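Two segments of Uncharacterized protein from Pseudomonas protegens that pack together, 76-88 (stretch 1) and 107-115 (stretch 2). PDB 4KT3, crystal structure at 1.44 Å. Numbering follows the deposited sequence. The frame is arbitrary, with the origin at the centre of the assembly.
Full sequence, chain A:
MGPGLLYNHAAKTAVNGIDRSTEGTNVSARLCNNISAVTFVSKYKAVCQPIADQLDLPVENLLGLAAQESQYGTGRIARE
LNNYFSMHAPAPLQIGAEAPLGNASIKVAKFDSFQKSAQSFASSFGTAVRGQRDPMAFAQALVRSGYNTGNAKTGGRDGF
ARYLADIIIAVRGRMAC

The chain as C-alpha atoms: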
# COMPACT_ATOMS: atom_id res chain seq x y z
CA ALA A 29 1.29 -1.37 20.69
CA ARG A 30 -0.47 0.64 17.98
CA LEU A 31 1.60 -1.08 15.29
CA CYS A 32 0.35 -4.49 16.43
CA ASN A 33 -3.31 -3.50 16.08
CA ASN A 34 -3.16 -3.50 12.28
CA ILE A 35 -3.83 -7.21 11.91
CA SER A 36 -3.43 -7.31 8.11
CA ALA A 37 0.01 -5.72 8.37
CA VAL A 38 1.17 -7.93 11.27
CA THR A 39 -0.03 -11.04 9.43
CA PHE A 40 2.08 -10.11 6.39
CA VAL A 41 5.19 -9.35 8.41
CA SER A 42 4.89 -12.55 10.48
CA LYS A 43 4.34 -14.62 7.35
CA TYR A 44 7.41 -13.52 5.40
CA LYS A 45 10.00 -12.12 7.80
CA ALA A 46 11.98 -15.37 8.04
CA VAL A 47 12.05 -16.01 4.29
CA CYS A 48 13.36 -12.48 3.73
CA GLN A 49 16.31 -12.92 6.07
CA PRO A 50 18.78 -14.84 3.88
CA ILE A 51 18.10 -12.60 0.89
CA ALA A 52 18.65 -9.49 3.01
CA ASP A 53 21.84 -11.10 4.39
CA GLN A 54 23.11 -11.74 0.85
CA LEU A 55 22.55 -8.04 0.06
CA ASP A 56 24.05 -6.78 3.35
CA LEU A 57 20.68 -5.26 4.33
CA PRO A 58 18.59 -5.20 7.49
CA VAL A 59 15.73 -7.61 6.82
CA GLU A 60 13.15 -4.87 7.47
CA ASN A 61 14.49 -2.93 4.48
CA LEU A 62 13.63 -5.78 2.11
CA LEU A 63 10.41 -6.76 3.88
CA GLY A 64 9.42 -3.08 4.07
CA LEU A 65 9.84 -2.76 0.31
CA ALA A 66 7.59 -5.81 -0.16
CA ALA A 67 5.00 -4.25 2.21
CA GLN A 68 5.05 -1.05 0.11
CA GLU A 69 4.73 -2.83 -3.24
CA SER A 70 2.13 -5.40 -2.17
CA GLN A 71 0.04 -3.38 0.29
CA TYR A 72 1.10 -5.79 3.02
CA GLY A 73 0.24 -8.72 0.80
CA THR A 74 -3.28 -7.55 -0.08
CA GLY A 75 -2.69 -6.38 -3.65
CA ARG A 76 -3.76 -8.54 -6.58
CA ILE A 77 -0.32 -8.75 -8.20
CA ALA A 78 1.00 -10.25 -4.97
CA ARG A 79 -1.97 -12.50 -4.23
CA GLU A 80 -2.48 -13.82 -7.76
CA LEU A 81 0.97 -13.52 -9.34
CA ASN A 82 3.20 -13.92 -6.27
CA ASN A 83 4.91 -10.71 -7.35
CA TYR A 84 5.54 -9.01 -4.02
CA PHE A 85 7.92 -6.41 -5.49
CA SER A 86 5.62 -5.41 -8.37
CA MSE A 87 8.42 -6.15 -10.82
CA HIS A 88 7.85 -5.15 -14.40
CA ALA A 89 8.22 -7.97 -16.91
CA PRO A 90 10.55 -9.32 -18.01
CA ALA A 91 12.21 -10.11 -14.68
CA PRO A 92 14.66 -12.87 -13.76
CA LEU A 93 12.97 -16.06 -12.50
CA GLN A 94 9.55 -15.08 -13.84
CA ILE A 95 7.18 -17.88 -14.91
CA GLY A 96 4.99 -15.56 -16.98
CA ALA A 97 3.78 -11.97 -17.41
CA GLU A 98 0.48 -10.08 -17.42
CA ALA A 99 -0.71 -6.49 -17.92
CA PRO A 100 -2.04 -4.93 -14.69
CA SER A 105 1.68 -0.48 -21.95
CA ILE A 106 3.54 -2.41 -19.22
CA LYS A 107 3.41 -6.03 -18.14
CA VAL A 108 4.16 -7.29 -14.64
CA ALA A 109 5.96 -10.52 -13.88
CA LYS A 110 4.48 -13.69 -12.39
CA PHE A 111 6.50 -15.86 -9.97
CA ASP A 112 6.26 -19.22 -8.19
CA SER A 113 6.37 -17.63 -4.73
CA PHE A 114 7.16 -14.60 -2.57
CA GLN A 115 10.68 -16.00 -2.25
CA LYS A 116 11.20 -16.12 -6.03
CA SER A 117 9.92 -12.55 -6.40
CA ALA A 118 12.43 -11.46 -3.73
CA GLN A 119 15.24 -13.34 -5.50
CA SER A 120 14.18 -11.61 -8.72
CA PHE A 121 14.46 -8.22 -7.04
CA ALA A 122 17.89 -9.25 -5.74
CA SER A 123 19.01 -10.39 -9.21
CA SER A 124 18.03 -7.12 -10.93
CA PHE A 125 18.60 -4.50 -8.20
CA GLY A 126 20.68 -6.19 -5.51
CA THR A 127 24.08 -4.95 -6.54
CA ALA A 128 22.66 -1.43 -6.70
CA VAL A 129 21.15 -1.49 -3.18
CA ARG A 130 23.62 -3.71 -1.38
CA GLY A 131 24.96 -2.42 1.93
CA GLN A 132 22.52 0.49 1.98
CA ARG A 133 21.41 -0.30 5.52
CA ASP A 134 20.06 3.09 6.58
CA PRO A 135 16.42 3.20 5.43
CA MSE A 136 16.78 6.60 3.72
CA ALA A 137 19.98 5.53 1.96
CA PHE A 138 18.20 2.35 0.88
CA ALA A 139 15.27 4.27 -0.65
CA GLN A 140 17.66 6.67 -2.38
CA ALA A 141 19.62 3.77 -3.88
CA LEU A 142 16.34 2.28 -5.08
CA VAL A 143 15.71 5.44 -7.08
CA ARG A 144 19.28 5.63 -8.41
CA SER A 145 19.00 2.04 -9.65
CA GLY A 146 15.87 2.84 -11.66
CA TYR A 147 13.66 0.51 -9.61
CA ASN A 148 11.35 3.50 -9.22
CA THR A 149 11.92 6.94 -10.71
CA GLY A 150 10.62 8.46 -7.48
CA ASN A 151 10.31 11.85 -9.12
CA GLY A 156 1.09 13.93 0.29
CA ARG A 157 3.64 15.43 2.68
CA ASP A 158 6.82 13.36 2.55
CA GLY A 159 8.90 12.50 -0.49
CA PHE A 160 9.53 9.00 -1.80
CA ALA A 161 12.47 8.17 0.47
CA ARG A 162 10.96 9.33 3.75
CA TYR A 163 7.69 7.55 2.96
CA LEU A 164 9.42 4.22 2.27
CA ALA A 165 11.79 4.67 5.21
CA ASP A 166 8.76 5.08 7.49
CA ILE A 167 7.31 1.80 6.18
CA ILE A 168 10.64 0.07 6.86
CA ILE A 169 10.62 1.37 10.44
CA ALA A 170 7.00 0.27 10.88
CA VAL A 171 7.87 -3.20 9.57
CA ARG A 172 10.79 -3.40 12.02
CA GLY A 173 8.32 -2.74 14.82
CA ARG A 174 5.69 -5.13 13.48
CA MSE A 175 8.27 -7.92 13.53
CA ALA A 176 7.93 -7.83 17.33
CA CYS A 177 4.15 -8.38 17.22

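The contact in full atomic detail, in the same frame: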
# COMPACT_ATOMS: atom_id res chain seq x y z
N ARG A 76 -3.51 -7.44 -5.66
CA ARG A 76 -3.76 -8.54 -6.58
C ARG A 76 -2.48 -9.13 -7.20
O ARG A 76 -2.36 -10.34 -7.35
CB ARG A 76 -4.69 -8.07 -7.71
CG ARG A 76 -5.18 -9.20 -8.59
CD ARG A 76 -5.87 -8.66 -9.83
NE ARG A 76 -4.93 -8.04 -10.76
CZ ARG A 76 -4.14 -8.71 -11.61
NH1 ARG A 76 -4.16 -10.04 -11.64
NH2 ARG A 76 -3.32 -8.05 -12.42
N ILE A 77 -1.55 -8.27 -7.58
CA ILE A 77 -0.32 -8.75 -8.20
C ILE A 77 0.43 -9.69 -7.25
O ILE A 77 1.03 -10.68 -7.66
CB ILE A 77 0.55 -7.53 -8.67
CG1 ILE A 77 -0.13 -6.88 -9.89
CG2 ILE A 77 1.97 -7.94 -8.98
CD1 ILE A 77 0.34 -5.47 -10.17
N ALA A 78 0.38 -9.39 -5.96
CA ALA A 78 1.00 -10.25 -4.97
C ALA A 78 0.18 -11.52 -4.78
O ALA A 78 0.71 -12.64 -4.84
CB ALA A 78 1.17 -9.51 -3.68
N ARG A 79 -1.12 -11.36 -4.52
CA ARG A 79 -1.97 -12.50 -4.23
C ARG A 79 -2.03 -13.50 -5.38
O ARG A 79 -1.97 -14.71 -5.16
CB ARG A 79 -3.39 -12.04 -3.91
CG ARG A 79 -3.52 -11.39 -2.57
CD ARG A 79 -4.96 -11.03 -2.26
NE ARG A 79 -5.44 -9.90 -3.04
CZ ARG A 79 -6.26 -9.97 -4.08
NH1 ARG A 79 -6.62 -8.86 -4.69
NH2 ARG A 79 -6.70 -11.13 -4.53
N GLU A 80 -2.23 -12.98 -6.59
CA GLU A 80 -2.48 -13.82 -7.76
C GLU A 80 -1.22 -14.19 -8.51
O GLU A 80 -1.15 -15.29 -9.08
CB GLU A 80 -3.46 -13.13 -8.72
CG GLU A 80 -4.87 -12.94 -8.16
CD GLU A 80 -5.86 -12.40 -9.19
OE1 GLU A 80 -5.45 -12.13 -10.34
OE2 GLU A 80 -7.05 -12.24 -8.83
N LEU A 81 -0.24 -13.30 -8.52
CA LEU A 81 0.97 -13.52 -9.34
C LEU A 81 2.23 -13.76 -8.51
O LEU A 81 3.32 -13.95 -9.06
CB LEU A 81 1.21 -12.34 -10.28
CG LEU A 81 0.00 -11.84 -11.08
CD1 LEU A 81 0.42 -10.70 -12.01
CD2 LEU A 81 -0.67 -12.95 -11.87
N ASN A 82 2.08 -13.78 -7.19
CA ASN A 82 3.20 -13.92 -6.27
C ASN A 82 4.29 -12.89 -6.50
O ASN A 82 5.46 -13.14 -6.21
CB ASN A 82 3.81 -15.33 -6.33
CG ASN A 82 2.83 -16.40 -5.93
OD1 ASN A 82 2.12 -16.27 -4.94
ND2 ASN A 82 2.79 -17.47 -6.70
N ASN A 83 3.92 -11.73 -7.03
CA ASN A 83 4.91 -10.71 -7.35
C ASN A 83 4.85 -9.64 -6.28
O ASN A 83 4.13 -8.65 -6.42
CB ASN A 83 4.64 -10.15 -8.75
CG ASN A 83 5.68 -9.12 -9.19
OD1 ASN A 83 6.54 -8.68 -8.43
ND2 ASN A 83 5.57 -8.71 -10.46
N TYR A 84 5.61 -9.87 -5.20
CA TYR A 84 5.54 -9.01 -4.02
C TYR A 84 6.42 -7.77 -4.13
O TYR A 84 6.46 -6.96 -3.21
CB TYR A 84 5.84 -9.81 -2.74
CG TYR A 84 4.74 -10.74 -2.34
CD1 TYR A 84 4.58 -11.97 -2.96
CD2 TYR A 84 3.85 -10.40 -1.32
CE1 TYR A 84 3.55 -12.83 -2.58
CE2 TYR A 84 2.84 -11.25 -0.95
CZ TYR A 84 2.69 -12.46 -1.59
OH TYR A 84 1.66 -13.31 -1.22
N PHE A 85 7.09 -7.59 -5.26
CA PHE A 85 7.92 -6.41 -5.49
C PHE A 85 7.44 -5.63 -6.71
O PHE A 85 8.11 -4.70 -7.18
CB PHE A 85 9.39 -6.83 -5.59
CG PHE A 85 9.93 -7.32 -4.28
CD1 PHE A 85 9.70 -8.62 -3.87
CD2 PHE A 85 10.59 -6.45 -3.41
CE1 PHE A 85 10.12 -9.06 -2.64
CE2 PHE A 85 11.03 -6.90 -2.17
CZ PHE A 85 10.79 -8.21 -1.79
N SER A 86 6.24 -5.99 -7.18
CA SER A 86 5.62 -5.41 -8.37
C SER A 86 6.62 -5.17 -9.50
O SER A 86 6.64 -4.11 -10.13
CB SER A 86 4.87 -4.11 -8.02
OG SER A 86 3.85 -4.38 -7.07
N MSE A 87 7.42 -6.19 -9.77
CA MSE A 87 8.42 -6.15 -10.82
C MSE A 87 7.76 -6.12 -12.18
O MSE A 87 6.91 -6.95 -12.48
CB MSE A 87 9.29 -7.42 -10.77
CG MSE A 87 9.96 -7.66 -9.45
SE MSE A 87 11.54 -6.56 -9.20
CE MSE A 87 12.72 -7.43 -10.48
N HIS A 88 8.20 -5.17 -13.00
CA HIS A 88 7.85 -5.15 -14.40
C HIS A 88 8.46 -6.37 -15.10
O HIS A 88 9.57 -6.81 -14.78
CB HIS A 88 8.37 -3.87 -15.06
CG HIS A 88 7.67 -2.62 -14.62
ND1 HIS A 88 8.07 -1.36 -15.01
CD2 HIS A 88 6.59 -2.44 -13.82
CE1 HIS A 88 7.26 -0.46 -14.47
NE2 HIS A 88 6.36 -1.09 -13.74
N LYS A 107 3.79 -4.77 -18.75
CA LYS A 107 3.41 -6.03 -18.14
C LYS A 107 4.14 -6.19 -16.81
O LYS A 107 5.22 -5.64 -16.63
CB LYS A 107 3.73 -7.19 -19.07
CG LYS A 107 2.92 -7.18 -20.36
CD LYS A 107 2.97 -8.53 -21.04
CE LYS A 107 2.31 -8.52 -22.39
NZ LYS A 107 2.41 -9.86 -23.04
N VAL A 108 3.51 -6.92 -15.89
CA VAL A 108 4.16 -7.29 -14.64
C VAL A 108 4.43 -8.79 -14.62
O VAL A 108 3.69 -9.59 -15.20
CB VAL A 108 3.35 -6.88 -13.39
CG1 VAL A 108 3.26 -5.36 -13.28
CG2 VAL A 108 1.95 -7.48 -13.41
N ALA A 109 5.51 -9.14 -13.95
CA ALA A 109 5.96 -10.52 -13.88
C ALA A 109 5.08 -11.38 -12.98
O ALA A 109 4.46 -10.89 -12.04
CB ALA A 109 7.38 -10.56 -13.38
N LYS A 110 5.07 -12.68 -13.28
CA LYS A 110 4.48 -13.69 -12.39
C LYS A 110 5.63 -14.56 -11.87
O LYS A 110 6.58 -14.82 -12.59
CB LYS A 110 3.52 -14.60 -13.16
CG LYS A 110 2.44 -13.89 -13.94
CD LYS A 110 1.53 -14.90 -14.62
CE LYS A 110 0.35 -14.21 -15.30
NZ LYS A 110 -0.66 -15.19 -15.79
N PHE A 111 5.51 -14.99 -10.61
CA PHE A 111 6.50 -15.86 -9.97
C PHE A 111 5.87 -17.08 -9.30
O PHE A 111 4.65 -17.14 -9.10
CB PHE A 111 7.29 -15.07 -8.93
CG PHE A 111 8.04 -13.92 -9.49
CD1 PHE A 111 9.26 -14.11 -10.11
CD2 PHE A 111 7.53 -12.63 -9.42
CE1 PHE A 111 9.95 -13.06 -10.65
CE2 PHE A 111 8.22 -11.58 -9.95
CZ PHE A 111 9.43 -11.79 -10.58
N ASP A 112 6.72 -18.03 -8.92
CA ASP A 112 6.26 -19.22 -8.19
C ASP A 112 5.91 -18.94 -6.73
O ASP A 112 5.14 -19.69 -6.11
CB ASP A 112 7.33 -20.31 -8.23
CG ASP A 112 7.32 -21.12 -9.51
OD1 ASP A 112 6.23 -21.40 -10.05
OD2 ASP A 112 8.42 -21.51 -9.95
N SER A 113 6.48 -17.87 -6.17
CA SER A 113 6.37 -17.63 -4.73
C SER A 113 6.92 -16.26 -4.37
O SER A 113 7.64 -15.65 -5.15
CB SER A 113 7.18 -18.67 -3.98
OG SER A 113 8.56 -18.53 -4.29
N PHE A 114 6.58 -15.80 -3.16
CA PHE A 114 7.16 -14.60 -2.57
C PHE A 114 8.68 -14.68 -2.70
O PHE A 114 9.34 -13.74 -3.16
CB PHE A 114 6.76 -14.49 -1.09
CG PHE A 114 7.36 -13.31 -0.39
CD1 PHE A 114 8.70 -13.31 -0.03
CD2 PHE A 114 6.59 -12.21 -0.06
CE1 PHE A 114 9.27 -12.22 0.62
CE2 PHE A 114 7.15 -11.11 0.58
CZ PHE A 114 8.50 -11.11 0.92
N GLN A 115 9.24 -15.83 -2.30
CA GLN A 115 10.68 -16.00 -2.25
C GLN A 115 11.29 -15.75 -3.63
O GLN A 115 12.31 -15.05 -3.75
CB GLN A 115 11.03 -17.42 -1.78

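This contact joins a short helix and the turn that follows it to an extended segment through four hydrogen bonds, all accepted by backbone carbonyls, with apolar and aromatic side chains packed around them; together the two stretches bury 758 Å².

On the extended segment, all four hydrogen bonds engage the backbone of Ala109 and Phe111. Near one end, Ala109 N donates to Met87 O at 3.0 Å, with an N-H...O angle of 175°, and His88 and Val108 form a single backbone bridge, their CA atoms 4.3 Å apart. Farther along, Phe111 N reaches Leu81 O at 2.9 Å and 172°. That carbonyl lies at the end of helix 76-81, and the next residue, Asn82, leaves helical geometry with positive phi (54°). The same two carbonyls also receive CA-H...O contacts: Val108 CA lies 3.5 Å from Met87 O, and Lys110 CA lies 3.5 Å from Leu81 O.

Two asparagine side chains supply the other donors. Asn82 ND2 donates to Phe111 O at 3.1 Å and 165°; Asp112 O is nearly as close to Asn82 ND2, at 3.3 Å, but the angle is too poor for a hydrogen bond. Asn83 is the more versatile of the pair. Its ND2 donates to Ala109 O across the contact (2.9 Å, 138°) and to Met87 O within its own stretch (3.0 Å, 148°), while its OD1 accepts from Met87 N at 3.0 Å and, weakly, from Phe85 N at 3.4 Å. One amide group thus ties the type I turn from Asn83 to Ser86 and the following Met87 to the strand. Met87 O consequently accepts from both Asn83 ND2 and Ala109 N.

Apolar packing accompanies this polar network. The helix and strand axes approach to 9.0 Å at an angle of 28°, and Val108 packs against the helix, its CG2 3.8 Å from Leu81 CD1 and 4.1 Å from Ile77 CG1, with its CG1 about 4.3 Å from Ile77 CD1. Phe111 sets its ring edge against the Asn83 amide, with CE2 3.6 Å from Asn83 CG, and its CZ is 4.3 Å from CG of selenomethionine Met87.

At the far end, Phe114 CD2 lies over one face of the Tyr84 ring, 3.3 Å from Tyr84 CG. The centroids are 4.8 Å apart and the planes inclined at 51°, so the pair is oblique rather than stacked. Phe85 adds a looser contact, its CE1 4.4 Å from Phe114 CZ.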